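Local coordinates for lipid A deacylase PagL (Pseudomonas aeruginosa, PDB 2ERV), which hydrolyses the ester bond at the 3 position of lipid A in the outer membrane, releasing the primary fatty acyl chain of lipopolysaccharide, at residues A[6-12]-A[139-143]; A[57-61]-A[85-89]. One frame throughout, in Å; residues are numbered along the deposited sequence.

Contact 1: residues A[6-12]-A[139-143]; sequences AVGATGQ and IESYS. With CXE (pentaethylene glycol monodecyl ether), chain E.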
# COMPACT_ATOMS: atom_id res chain seq x y z
N ALA A 6 2.66 9.00 0.55
CA ALA A 6 2.39 8.39 1.86
C ALA A 6 3.65 8.35 2.68
O ALA A 6 4.73 7.93 2.18
CB ALA A 6 1.85 7.00 1.70
N VAL A 7 3.51 8.79 3.92
CA VAL A 7 4.60 8.67 4.89
C VAL A 7 4.20 7.70 5.96
O VAL A 7 3.06 7.72 6.43
CB VAL A 7 4.88 10.04 5.56
CG1 VAL A 7 6.12 9.97 6.45
CG2 VAL A 7 5.08 11.08 4.50
N GLY A 8 5.13 6.89 6.43
CA GLY A 8 4.77 5.86 7.39
C GLY A 8 5.95 5.38 8.17
O GLY A 8 7.04 5.97 8.10
N ALA A 9 5.73 4.30 8.93
CA ALA A 9 6.81 3.70 9.73
C ALA A 9 6.69 2.20 9.75
O ALA A 9 5.58 1.67 9.62
CB ALA A 9 6.78 4.23 11.22
N THR A 10 7.80 1.50 9.94
CA THR A 10 7.76 0.01 9.95
C THR A 10 7.42 -0.49 11.36
O THR A 10 7.35 0.31 12.29
CB THR A 10 9.11 -0.56 9.56
OG1 THR A 10 10.08 -0.16 10.54
CG2 THR A 10 9.59 0.01 8.20
N GLY A 11 7.26 -1.79 11.53
CA GLY A 11 7.15 -2.35 12.90
C GLY A 11 8.38 -2.06 13.79
O GLY A 11 8.29 -2.10 15.03
N GLN A 12 9.51 -1.76 13.16
CA GLN A 12 10.78 -1.47 13.86
C GLN A 12 11.01 0.06 14.01
O GLN A 12 12.10 0.52 14.40
CB GLN A 12 11.94 -2.13 13.12
CG GLN A 12 11.91 -3.70 13.16
CD GLN A 12 10.82 -4.30 12.24
OE1 GLN A 12 10.73 -3.96 11.04
NE2 GLN A 12 10.00 -5.20 12.80
N ILE A 139 8.55 -7.43 6.32
CA ILE A 139 8.62 -6.07 6.84
C ILE A 139 7.25 -5.41 6.56
O ILE A 139 6.49 -5.84 5.66
CB ILE A 139 9.75 -5.28 6.13
CG1 ILE A 139 10.09 -3.94 6.87
CG2 ILE A 139 9.40 -5.07 4.68
CD1 ILE A 139 11.38 -3.25 6.38
N GLU A 140 6.95 -4.36 7.31
CA GLU A 140 5.63 -3.75 7.25
C GLU A 140 5.80 -2.25 7.15
O GLU A 140 6.85 -1.73 7.59
CB GLU A 140 4.84 -4.05 8.53
CG GLU A 140 4.43 -5.53 8.74
CD GLU A 140 5.56 -6.42 9.28
OE1 GLU A 140 6.20 -6.02 10.28
OE2 GLU A 140 5.80 -7.53 8.69
N SER A 141 4.78 -1.59 6.62
CA SER A 141 4.73 -0.13 6.56
C SER A 141 3.30 0.29 7.01
O SER A 141 2.29 -0.20 6.48
CB SER A 141 5.02 0.37 5.12
OG SER A 141 4.88 1.80 5.02
N TYR A 142 3.23 1.12 8.03
CA TYR A 142 1.96 1.67 8.54
C TYR A 142 1.94 3.16 8.23
O TYR A 142 2.75 3.92 8.79
CB TYR A 142 1.86 1.46 10.07
CG TYR A 142 2.04 -0.01 10.47
CD1 TYR A 142 0.95 -0.87 10.48
CD2 TYR A 142 3.28 -0.50 10.87
CE1 TYR A 142 1.08 -2.23 10.83
CE2 TYR A 142 3.42 -1.85 11.25
CZ TYR A 142 2.31 -2.69 11.23
OH TYR A 142 2.40 -4.04 11.56
N SER A 143 1.04 3.60 7.33
CA SER A 143 1.20 4.93 6.73
C SER A 143 -0.08 5.76 6.63
O SER A 143 -1.15 5.24 6.71
CB SER A 143 1.83 4.80 5.34
OG SER A 143 0.95 4.12 4.45
C10 CXE E . 6.18 9.02 12.25
O11 CXE E . 5.63 8.44 11.07
C12 CXE E . 4.49 7.65 11.38
C13 CXE E . 3.26 8.21 10.67
O14 CXE E . 2.45 7.10 10.28
C15 CXE E . 1.11 7.18 10.74
C16 CXE E . 0.64 5.78 11.07
O17 CXE E . -0.67 5.63 10.54
C18 CXE E . -1.44 4.68 11.27
C19 CXE E . -1.88 3.54 10.35
O20 CXE E . -1.73 2.32 11.07
C21 CXE E . -2.94 1.58 11.25
C22 CXE E . -3.53 1.26 9.89
O23 CXE E . -4.57 0.30 10.00
C24 CXE E . -5.28 0.20 8.76
C25 CXE E . -6.74 0.25 9.13
O26 CXE E . -7.46 -0.50 8.18
O HOH W 1 8.17 -3.92 10.05
O HOH W 2 8.30 -7.28 11.06
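The ring of Tyr142 turns one edge to the 6-12 segment. Ala9 O lies at this edge, 3.4 Å from Tyr142 CD2, and Gly11 N sits in the ring plane, 3.9 Å from Tyr142 CE2. The ring is brought there by chi1 of -55°, which sets CG beside the backbone N. The detergent ether oxygen CXE O20 approaches obliquely, 3.8 Å from Tyr142 CB. In the backbone, Ala9 and Tyr142 form a hydrogen-bonded antiparallel pair. Tyr142 N donates to Ala9 O at 2.9 Å and 168°. Ala9 N returns a bond to Tyr142 O.

This pair helps close the PagL beta-barrel, since strand 2-9 here meets the last strand, 139-149. At Gly8 the strands come close, and Gly8 CA lies 3.7 Å from Ser143 CB. Past Ala9 the direct ladder gives way to water. One water accepts from Gly11 N and Glu140 N and donates to Gln12 OE1 and Glu140 OE1. A second water donates to the same Glu140 OE1, at 2.6 Å, and accepts from Gln12 NE2. The other carboxylate oxygen, OE2, is hydrogen-bonded to His126 ND1, its partner in the charge relay system. The Thr10 and Ile139 side chains cross at a slant, with Thr10 CG2 4.1 Å from Ile139 CD1, while Thr10 OG1 accepts from Gly14 N.

Contact 2: residues A[57-61]-A[85-89]; sequences KHSLS and VAAFS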
# COMPACT_ATOMS: atom_id res chain seq x y z
N LYS A 57 16.75 1.47 1.26
CA LYS A 57 16.41 0.57 0.16
C LYS A 57 15.12 1.06 -0.55
O LYS A 57 14.43 1.93 -0.05
CB LYS A 57 16.19 -0.86 0.67
CG LYS A 57 17.44 -1.56 1.15
CD LYS A 57 18.42 -1.88 0.01
CE LYS A 57 19.57 -2.78 0.50
NZ LYS A 57 20.47 -2.11 1.47
N HIS A 58 14.83 0.50 -1.72
CA HIS A 58 13.68 0.95 -2.52
C HIS A 58 12.90 -0.28 -2.92
O HIS A 58 13.49 -1.35 -3.09
CB HIS A 58 14.17 1.65 -3.80
CG HIS A 58 15.19 2.72 -3.56
ND1 HIS A 58 14.85 4.05 -3.43
CD2 HIS A 58 16.53 2.66 -3.37
CE1 HIS A 58 15.94 4.76 -3.22
NE2 HIS A 58 16.97 3.94 -3.16
N SER A 59 11.60 -0.15 -3.06
CA SER A 59 10.80 -1.25 -3.57
C SER A 59 9.85 -0.71 -4.65
O SER A 59 9.42 0.43 -4.60
CB SER A 59 10.02 -1.96 -2.45
OG SER A 59 9.02 -1.13 -1.91
N LEU A 60 9.56 -1.56 -5.63
CA LEU A 60 8.58 -1.25 -6.66
C LEU A 60 7.51 -2.32 -6.48
O LEU A 60 7.83 -3.50 -6.39
CB LEU A 60 9.20 -1.41 -8.06
CG LEU A 60 9.67 -0.26 -8.96
CD1 LEU A 60 10.01 1.02 -8.21
CD2 LEU A 60 10.86 -0.69 -9.91
N SER A 61 6.26 -1.91 -6.41
CA SER A 61 5.19 -2.87 -6.17
C SER A 61 3.99 -2.58 -7.06
O SER A 61 3.81 -1.47 -7.59
CB SER A 61 4.81 -2.82 -4.69
OG SER A 61 4.38 -1.53 -4.39
N VAL A 85 2.50 -7.83 -5.71
CA VAL A 85 3.87 -8.31 -5.79
C VAL A 85 4.78 -7.10 -5.68
O VAL A 85 4.39 -6.02 -6.09
CB VAL A 85 4.10 -9.07 -7.12
CG1 VAL A 85 3.12 -10.30 -7.22
CG2 VAL A 85 3.91 -8.14 -8.33
N ALA A 86 5.97 -7.30 -5.13
CA ALA A 86 6.96 -6.23 -4.88
C ALA A 86 8.36 -6.76 -5.16
O ALA A 86 8.65 -7.93 -4.87
CB ALA A 86 6.87 -5.75 -3.42
N ALA A 87 9.24 -5.89 -5.66
CA ALA A 87 10.64 -6.19 -5.85
C ALA A 87 11.43 -5.14 -5.08
O ALA A 87 11.23 -3.94 -5.32
CB ALA A 87 11.01 -6.12 -7.38
N PHE A 88 12.30 -5.59 -4.17
CA PHE A 88 13.14 -4.71 -3.40
C PHE A 88 14.53 -4.61 -4.04
O PHE A 88 14.98 -5.54 -4.76
CB PHE A 88 13.26 -5.19 -1.94
CG PHE A 88 12.00 -4.96 -1.10
CD1 PHE A 88 11.98 -3.98 -0.10
CD2 PHE A 88 10.87 -5.76 -1.28
CE1 PHE A 88 10.79 -3.78 0.72
CE2 PHE A 88 9.67 -5.55 -0.51
CZ PHE A 88 9.65 -4.57 0.51
N SER A 89 15.19 -3.50 -3.75
CA SER A 89 16.53 -3.24 -4.28
C SER A 89 17.61 -4.06 -3.57
O SER A 89 18.76 -4.09 -4.04
CB SER A 89 16.84 -1.73 -4.26
OG SER A 89 17.03 -1.31 -2.92
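Ser89 N donates to His58 O at 2.8 Å, nearly in line with the carbonyl bond. His58 N in turn donates to Ser89 OG at 3.1 Å and 161°. Two side chains flank this hydroxyl. Lys57 CD lies 3.3 Å from Ser89 OG, and Lys57 CB also passes close to it. The His58 ring turns an edge to the hydroxyl, with Ser89 OG near the ring plane and 4.0 Å from His58 CD2, while His58 ND1 is hydrogen-bonded to Tyr45 OH. A chi1 of 71° places OG between the backbone N and the carbonyl carbon of Ser89, turned to the neighbouring strand. The serine hydroxyl thus takes a bond that a main-chain carbonyl would accept in a regular ladder, just where strand 75-88 ends.

Strands 57-70 and 75-88 form a beta-hairpin in the wall of the outer-membrane barrel. Leu60 and Ala87 make a hydrogen-bonded antiparallel pair. Leu60 N donates to Ala87 O and Ala87 N to Leu60 O, both at 2.9 Å. Their side chains lie on the outer face, and Leu60 comes near a bound detergent.

Ser59, Ser61, Ala86 and Phe88 are buried on the other face. Ser59 CB sits over the centre of the Phe88 ring in a CH-pi contact, 3.6 Å from the centroid and 10° off the ring normal. Further along, Ser61 CB packs on Ala86 CB. Ser59 OG is hydrogen-bonded to Trp48 NE1 and Ser61 OG to Glu105 OE2, and the Phe88 ring meets the Tyr127 ring edge-to-face.

Both contacts are antiparallel pairings in one barrel sheet, and each is partly buried. Ile139, Ser141 and Ser143 of contact 1 and Ser59, Ser61, Ala86 and Phe88 of contact 2 are buried on the inner side. Val7, His58 and Leu60 are on the surface. Contact 1 joins the first and last strands; contact 2 joins neighbouring strands of a hairpin. Their centres are 14 Å apart, and they touch where Ile139 CG2 packs 4.2 Å from Phe88 CZ. Contact 1 has the shorter ladder, continued by water, and carries a residue of the charge relay system. In contact 2 the backbone ladder runs further. Detergent runs past contact 1 and comes near Leu60 in contact 2.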